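Local coordinates for endonuclease II (PDB 2WSH), which nicks and cleaves cytosine-containing host DNA in a sequence-specific, magnesium-dependent manner, so that the phage can reuse the nucleotides, at residues I31-Y44 with I55-R69. The protein carries 1 engineered substitution. Sequence-based numbering, arbitrary orientation.
With PO4 (phosphate ion), chain E.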
loop_
_atom_site.group_PDB
_atom_site.type_symbol
_atom_site.label_atom_id
_atom_site.label_comp_id
_atom_site.label_asym_id
_atom_site.label_seq_id
_atom_site.Cartn_x
_atom_site.Cartn_y
_atom_site.Cartn_z
ATOM N N ILE A 31 8.473 37.205 19.283
ATOM C CA ILE A 31 8.072 35.809 19.419
ATOM C C ILE A 31 9.157 35.017 20.141
ATOM O O ILE A 31 10.239 34.787 19.595
ATOM C CB ILE A 31 7.793 35.154 18.049
ATOM C CG1 ILE A 31 6.583 35.804 17.380
ATOM C CG2 ILE A 31 7.563 33.661 18.208
ATOM C CD1 ILE A 31 6.338 35.331 15.961
ATOM N N LYS A 32 8.864 34.604 21.371
ATOM C CA LYS A 32 9.833 33.870 22.180
ATOM C C LYS A 32 10.345 32.646 21.436
ATOM O O LYS A 32 9.680 32.138 20.533
ATOM C CB LYS A 32 9.213 33.444 23.514
ATOM C CG LYS A 32 8.616 34.583 24.327
ATOM C CD LYS A 32 8.092 34.076 25.661
ATOM C CE LYS A 32 7.179 35.093 26.328
ATOM N NZ LYS A 32 6.523 34.520 27.539
ATOM N N GLN A 33 11.532 32.179 21.814
ATOM C CA GLN A 33 12.119 30.994 21.199
ATOM C C GLN A 33 11.299 29.746 21.499
ATOM O O GLN A 33 10.506 29.718 22.440
ATOM C CB GLN A 33 13.561 30.794 21.671
ATOM C CG GLN A 33 14.553 31.759 21.053
ATOM C CD GLN A 33 15.907 31.709 21.730
ATOM O OE1 GLN A 33 16.602 30.694 21.684
ATOM N NE2 GLN A 33 16.292 32.813 22.361
ATOM N N LEU A 34 11.499 28.713 20.691
ATOM C CA LEU A 34 10.734 27.487 20.824
ATOM C C LEU A 34 11.620 26.324 21.247
ATOM O O LEU A 34 12.532 25.928 20.519
ATOM C CB LEU A 34 10.043 27.151 19.503
ATOM C CG LEU A 34 9.248 28.283 18.854
ATOM C CD1 LEU A 34 8.746 27.852 17.490
ATOM C CD2 LEU A 34 8.095 28.723 19.748
ATOM N N SER A 35 11.353 25.786 22.431
ATOM C CA SER A 35 12.015 24.569 22.872
ATOM C C SER A 35 11.092 23.397 22.571
ATOM O O SER A 35 10.146 23.127 23.312
ATOM C CB SER A 35 12.350 24.636 24.363
ATOM O OG SER A 35 13.406 23.745 24.687
ATOM N N ILE A 36 11.363 22.716 21.464
ATOM C CA ILE A 36 10.496 21.648 20.986
ATOM C C ILE A 36 11.310 20.583 20.264
ATOM O O ILE A 36 12.259 20.903 19.547
ATOM C CB ILE A 36 9.431 22.198 20.020
ATOM C CG1 ILE A 36 10.088 23.110 18.982
ATOM C CG2 ILE A 36 8.352 22.955 20.782
ATOM C CD1 ILE A 36 9.110 23.968 18.208
ATOM N N PRO A 37 10.947 19.307 20.457
ATOM C CA PRO A 37 11.609 18.229 19.718
ATOM C C PRO A 37 11.200 18.324 18.258
ATOM O O PRO A 37 10.219 18.995 17.941
ATOM C CB PRO A 37 11.019 16.958 20.341
ATOM C CG PRO A 37 10.332 17.398 21.601
ATOM C CD PRO A 37 9.893 18.801 21.348
ATOM N N ASN A 38 11.934 17.683 17.360
ATOM C CA ASN A 38 11.565 17.779 15.954
ATOM C C ASN A 38 10.538 16.726 15.556
ATOM O O ASN A 38 10.399 15.689 16.204
ATOM C CB ASN A 38 12.788 17.743 15.037
ATOM C CG ASN A 38 12.608 18.607 13.796
ATOM O OD1 ASN A 38 13.582 19.042 13.182
ATOM N ND2 ASN A 38 11.358 18.868 13.432
ATOM N N LYS A 39 9.818 17.017 14.483
ATOM C CA LYS A 39 8.719 16.192 14.021
ATOM C C LYS A 39 8.730 16.268 12.501
ATOM O O LYS A 39 8.673 17.354 11.929
ATOM C CB LYS A 39 7.395 16.690 14.603
ATOM C CG LYS A 39 6.287 15.649 14.608
ATOM C CD LYS A 39 5.301 15.907 15.732
ATOM C CE LYS A 39 5.771 15.291 17.044
ATOM N NZ LYS A 39 5.491 13.825 17.104
ATOM N N TYR A 40 8.829 15.113 11.851
ATOM C CA TYR A 40 9.035 15.065 10.411
ATOM C C TYR A 40 7.848 14.449 9.685
ATOM O O TYR A 40 7.137 13.611 10.237
ATOM C CB TYR A 40 10.298 14.265 10.086
ATOM C CG TYR A 40 11.505 14.651 10.911
ATOM C CD1 TYR A 40 12.349 15.678 10.506
ATOM C CD2 TYR A 40 11.801 13.988 12.095
ATOM C CE1 TYR A 40 13.456 16.036 11.260
ATOM C CE2 TYR A 40 12.905 14.338 12.856
ATOM C CZ TYR A 40 13.729 15.361 12.433
ATOM O OH TYR A 40 14.825 15.711 13.188
ATOM N N ASN A 41 7.640 14.879 8.444
ATOM C CA ASN A 41 6.662 14.246 7.566
ATOM C C ASN A 41 5.239 14.302 8.120
ATOM O O ASN A 41 4.615 13.269 8.356
ATOM C CB ASN A 41 7.071 12.794 7.309
ATOM C CG ASN A 41 6.447 12.222 6.054
ATOM O OD1 ASN A 41 6.333 11.005 5.907
ATOM N ND2 ASN A 41 6.039 13.096 5.139
ATOM N N VAL A 42 4.722 15.509 8.328
ATOM C CA VAL A 42 3.409 15.660 8.944
ATOM C C VAL A 42 2.503 16.639 8.211
ATOM O O VAL A 42 2.962 17.504 7.458
ATOM C CB VAL A 42 3.521 16.164 10.400
ATOM C CG1 VAL A 42 4.300 15.175 11.257
ATOM C CG2 VAL A 42 4.172 17.538 10.426
ATOM N N ILE A 43 1.207 16.488 8.446
ATOM C CA ILE A 43 0.246 17.531 8.145
ATOM C C ILE A 43 0.209 18.411 9.378
ATOM O O ILE A 43 0.101 17.913 10.497
ATOM C CB ILE A 43 -1.156 16.956 7.904
ATOM C CG1 ILE A 43 -1.182 16.141 6.612
ATOM C CG2 ILE A 43 -2.201 18.071 7.875
ATOM C CD1 ILE A 43 -0.804 16.939 5.379
ATOM N N TYR A 44 0.339 19.717 9.192
ATOM C CA TYR A 44 0.222 20.607 10.334
ATOM C C TYR A 44 -0.982 21.521 10.213
ATOM O O TYR A 44 -1.464 21.793 9.118
ATOM C CB TYR A 44 1.520 21.377 10.601
ATOM C CG TYR A 44 1.875 22.474 9.619
ATOM C CD1 TYR A 44 1.500 23.789 9.859
ATOM C CD2 TYR A 44 2.623 22.202 8.482
ATOM C CE1 TYR A 44 1.842 24.803 8.987
ATOM C CE2 TYR A 44 2.967 23.212 7.596
ATOM C CZ TYR A 44 2.574 24.509 7.859
ATOM O OH TYR A 44 2.910 25.521 6.997
ATOM N N ILE A 55 -4.142 24.489 6.770
ATOM C CA ILE A 55 -3.587 23.143 6.719
ATOM C C ILE A 55 -2.346 23.160 5.839
ATOM O O ILE A 55 -2.414 23.539 4.670
ATOM C CB ILE A 55 -4.588 22.136 6.123
ATOM C CG1 ILE A 55 -5.734 21.870 7.097
ATOM C CG2 ILE A 55 -3.884 20.825 5.775
ATOM C CD1 ILE A 55 -5.330 21.035 8.290
ATOM N N GLY A 56 -1.211 22.772 6.407
ATOM C CA GLY A 56 0.024 22.694 5.653
ATOM C C GLY A 56 0.621 21.301 5.685
ATOM O O GLY A 56 0.162 20.440 6.431
ATOM N N LYS A 57 1.639 21.074 4.865
ATOM C CA LYS A 57 2.406 19.837 4.941
ATOM C C LYS A 57 3.882 20.192 5.004
ATOM O O LYS A 57 4.292 21.224 4.475
ATOM C CB LYS A 57 2.115 18.945 3.735
ATOM C CG LYS A 57 2.515 19.557 2.403
ATOM C CD LYS A 57 2.082 18.677 1.239
ATOM C CE LYS A 57 2.519 19.267 -0.100
ATOM N NZ LYS A 57 1.951 18.506 -1.252
ATOM N N THR A 58 4.680 19.348 5.655
ATOM C CA THR A 58 6.107 19.627 5.806
ATOM C C THR A 58 6.942 18.381 6.105
ATOM O O THR A 58 6.485 17.456 6.778
ATOM C CB THR A 58 6.366 20.677 6.901
ATOM O OG1 THR A 58 7.763 21.000 6.944
ATOM C CG2 THR A 58 5.929 20.155 8.261
ATOM N N LYS A 59 8.171 18.373 5.597
ATOM C CA LYS A 59 9.122 17.304 5.885
ATOM C C LYS A 59 9.765 17.517 7.255
ATOM O O LYS A 59 10.374 16.604 7.812
ATOM C CB LYS A 59 10.218 17.266 4.816
ATOM C CG LYS A 59 9.751 16.905 3.416
ATOM C CD LYS A 59 10.777 17.368 2.384
ATOM C CE LYS A 59 10.335 17.085 0.951
ATOM N NZ LYS A 59 10.813 15.763 0.448
ATOM N N ASN A 60 9.622 18.728 7.792
ATOM C CA ASN A 60 10.328 19.124 9.008
ATOM C C ASN A 60 9.630 20.281 9.721
ATOM O O ASN A 60 9.811 21.447 9.366
ATOM C CB ASN A 60 11.770 19.504 8.661
ATOM C CG ASN A 60 12.624 19.765 9.884
ATOM O OD1 ASN A 60 12.125 20.149 10.942
ATOM N ND2 ASN A 60 13.930 19.576 9.739
ATOM N N LEU A 61 8.849 19.953 10.745
ATOM C CA LEU A 61 7.960 20.930 11.372
ATOM C C LEU A 61 8.682 21.989 12.200
ATOM O O LEU A 61 8.290 23.161 12.199
ATOM C CB LEU A 61 6.900 20.224 12.222
ATOM C CG LEU A 61 5.804 21.116 12.804
ATOM C CD1 LEU A 61 5.070 21.859 11.696
ATOM C CD2 LEU A 61 4.833 20.288 13.636
ATOM N N ARG A 62 9.730 21.587 12.911
ATOM C CA ARG A 62 10.467 22.544 13.726
ATOM C C ARG A 62 11.074 23.615 12.825
ATOM O O ARG A 62 11.088 24.798 13.166
ATOM C CB ARG A 62 11.551 21.854 14.562
ATOM C CG ARG A 62 12.135 22.745 15.651
ATOM C CD ARG A 62 13.092 21.988 16.555
ATOM N NE ARG A 62 14.317 21.604 15.859
ATOM C CZ ARG A 62 15.313 20.924 16.422
ATOM N NH1 ARG A 62 15.230 20.552 17.692
ATOM N NH2 ARG A 62 16.393 20.616 15.713
ATOM N N LYS A 63 11.571 23.195 11.667
ATOM C CA LYS A 63 12.125 24.141 10.706
ATOM C C LYS A 63 11.065 25.087 10.146
ATOM O O LYS A 63 11.296 26.291 10.046
ATOM C CB LYS A 63 12.853 23.418 9.570
ATOM C CG LYS A 63 14.359 23.319 9.776
ATOM C CD LYS A 63 15.071 22.840 8.518
ATOM C CE LYS A 63 14.956 23.854 7.386
ATOM N NZ LYS A 63 15.804 23.479 6.218
ATOM N N ARG A 64 9.906 24.537 9.792
ATOM C CA ARG A 64 8.819 25.326 9.216
ATOM C C ARG A 64 8.295 26.388 10.183
ATOM O O ARG A 64 8.092 27.541 9.799
ATOM C CB ARG A 64 7.673 24.415 8.767
ATOM C CG ARG A 64 6.558 25.126 8.005
ATOM C CD ARG A 64 7.035 25.630 6.647
ATOM N NE ARG A 64 7.819 24.626 5.933
ATOM C CZ ARG A 64 7.308 23.682 5.149
ATOM N NH1 ARG A 64 5.999 23.593 4.964
ATOM N NH2 ARG A 64 8.113 22.818 4.551
ATOM N N ILE A 65 8.072 25.997 11.433
ATOM C CA ILE A 65 7.588 26.926 12.444
ATOM C C ILE A 65 8.605 28.034 12.696
ATOM O O ILE A 65 8.252 29.213 12.749
ATOM C CB ILE A 65 7.254 26.230 13.779
ATOM C CG1 ILE A 65 6.252 25.093 13.557
ATOM C CG2 ILE A 65 6.713 27.241 14.779
ATOM C CD1 ILE A 65 5.218 25.396 12.511
ATOM N N ASN A 66 9.868 27.652 12.853
ATOM C CA ASN A 66 10.928 28.633 13.070
ATOM C C ASN A 66 11.073 29.610 11.901
ATOM O O ASN A 66 11.450 30.766 12.094
ATOM C CB ASN A 66 12.257 27.940 13.384
ATOM C CG ASN A 66 12.404 27.611 14.855
ATOM O OD1 ASN A 66 12.866 26.533 15.222
ATOM N ND2 ASN A 66 12.001 28.542 15.709
ATOM N N TYR A 67 10.770 29.133 10.696
ATOM C CA TYR A 67 10.699 29.986 9.517
ATOM C C TYR A 67 9.674 31.090 9.756
ATOM O O TYR A 67 9.959 32.268 9.533
ATOM C CB TYR A 67 10.330 29.141 8.291
ATOM C CG TYR A 67 9.920 29.914 7.052
ATOM C CD1 TYR A 67 10.797 30.070 5.982
ATOM C CD2 TYR A 67 8.648 30.466 6.941
ATOM C CE1 TYR A 67 10.421 30.766 4.842
ATOM C CE2 TYR A 67 8.262 31.163 5.810
ATOM C CZ TYR A 67 9.152 31.309 4.764
ATOM O OH TYR A 67 8.771 32.001 3.637
ATOM N N TYR A 68 8.487 30.707 10.223
ATOM C CA TYR A 68 7.443 31.671 10.564
ATOM C C TYR A 68 7.946 32.650 11.612
ATOM O O TYR A 68 7.851 33.860 11.435
ATOM C CB TYR A 68 6.184 30.972 11.096
ATOM C CG TYR A 68 5.367 30.239 10.057
ATOM C CD1 TYR A 68 4.884 30.892 8.933
ATOM C CD2 TYR A 68 5.056 28.895 10.215
ATOM C CE1 TYR A 68 4.132 30.222 7.984
ATOM C CE2 TYR A 68 4.303 28.220 9.273
ATOM C CZ TYR A 68 3.844 28.887 8.162
ATOM O OH TYR A 68 3.095 28.212 7.225
ATOM N N ARG A 69 8.470 32.116 12.712
ATOM C CA ARG A 69 8.967 32.943 13.803
ATOM C C ARG A 69 10.003 33.960 13.330
ATOM O O ARG A 69 9.921 35.146 13.657
ATOM C CB ARG A 69 9.571 32.071 14.907
ATOM C CG ARG A 69 10.388 32.861 15.914
ATOM C CD ARG A 69 10.820 32.010 17.100
ATOM N NE ARG A 69 11.404 32.839 18.153
ATOM C CZ ARG A 69 12.686 33.188 18.206
ATOM N NH1 ARG A 69 13.529 32.774 17.270
ATOM N NH2 ARG A 69 13.126 33.952 19.197
HETATM P P PO4 E . 4.015 25.730 3.685
HETATM O O1 PO4 E . 2.560 25.331 3.677
HETATM O O2 PO4 E . 4.805 24.807 2.786
HETATM O O3 PO4 E . 4.191 27.157 3.214
HETATM O O4 PO4 E . 4.501 25.612 5.107
HETATM O O HOH W 1 12.932 29.272 18.341
#
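Val42 and Tyr44 exchange paired backbone hydrogen bonds with Thr58 and Gly56 across antiparallel strands; at the open end Asn41 and Val42 both face Thr58, a G1 beta bulge. Just past it, Leu61 N bonds almost straight to Lys39 O (2.9 Å), tying the first helical turn to the incoming loop. That turn is capped by Asn60 OD1, which accepts from Lys63 N.

Among the polar side chains, Arg69 extends to Ile31 and Lys32, well upstream of the strand. Its NE bonds to Ile31 O (2.7 Å) and weakly to Lys32 O; CA and CG of Gln33 lie over one guanidinium face, CG 3.2 Å from NH2. A water joins Leu34 N to Asn66 ND2.

Apolar side chains join the loop to the helix: Leu34 CD1 presses tightly on Ile65 CG2 (3.4 Å), and Ile36 CG1 slides along the Arg62 chain.

CG of Tyr44 sits between the backbone N and the carbonyl carbon (chi1 72°), swinging the ring across the neighbouring strand with one face over Gly56 CA, a CH-pi contact. Its hydroxyl accepts from Tyr68 OH (2.7 Å) and bonds to phosphate O4 at a doubtfully short 2.5 Å. In the conformer described, Arg64 NH1 meets Lys57 O and, again doubtfully close, the same oxygen. Tyr54 and Lys83 also bond to the ion, probably from the crystallisation liquor, which may mimic a DNA phosphate. Val42-Ile43-Tyr44 is the GIY element and Tyr54-Ile55-Gly56 the YIG element; hairpin and helix form part of the GIY-YIG core, whose active-site cleft the tyrosines and arginine probably line.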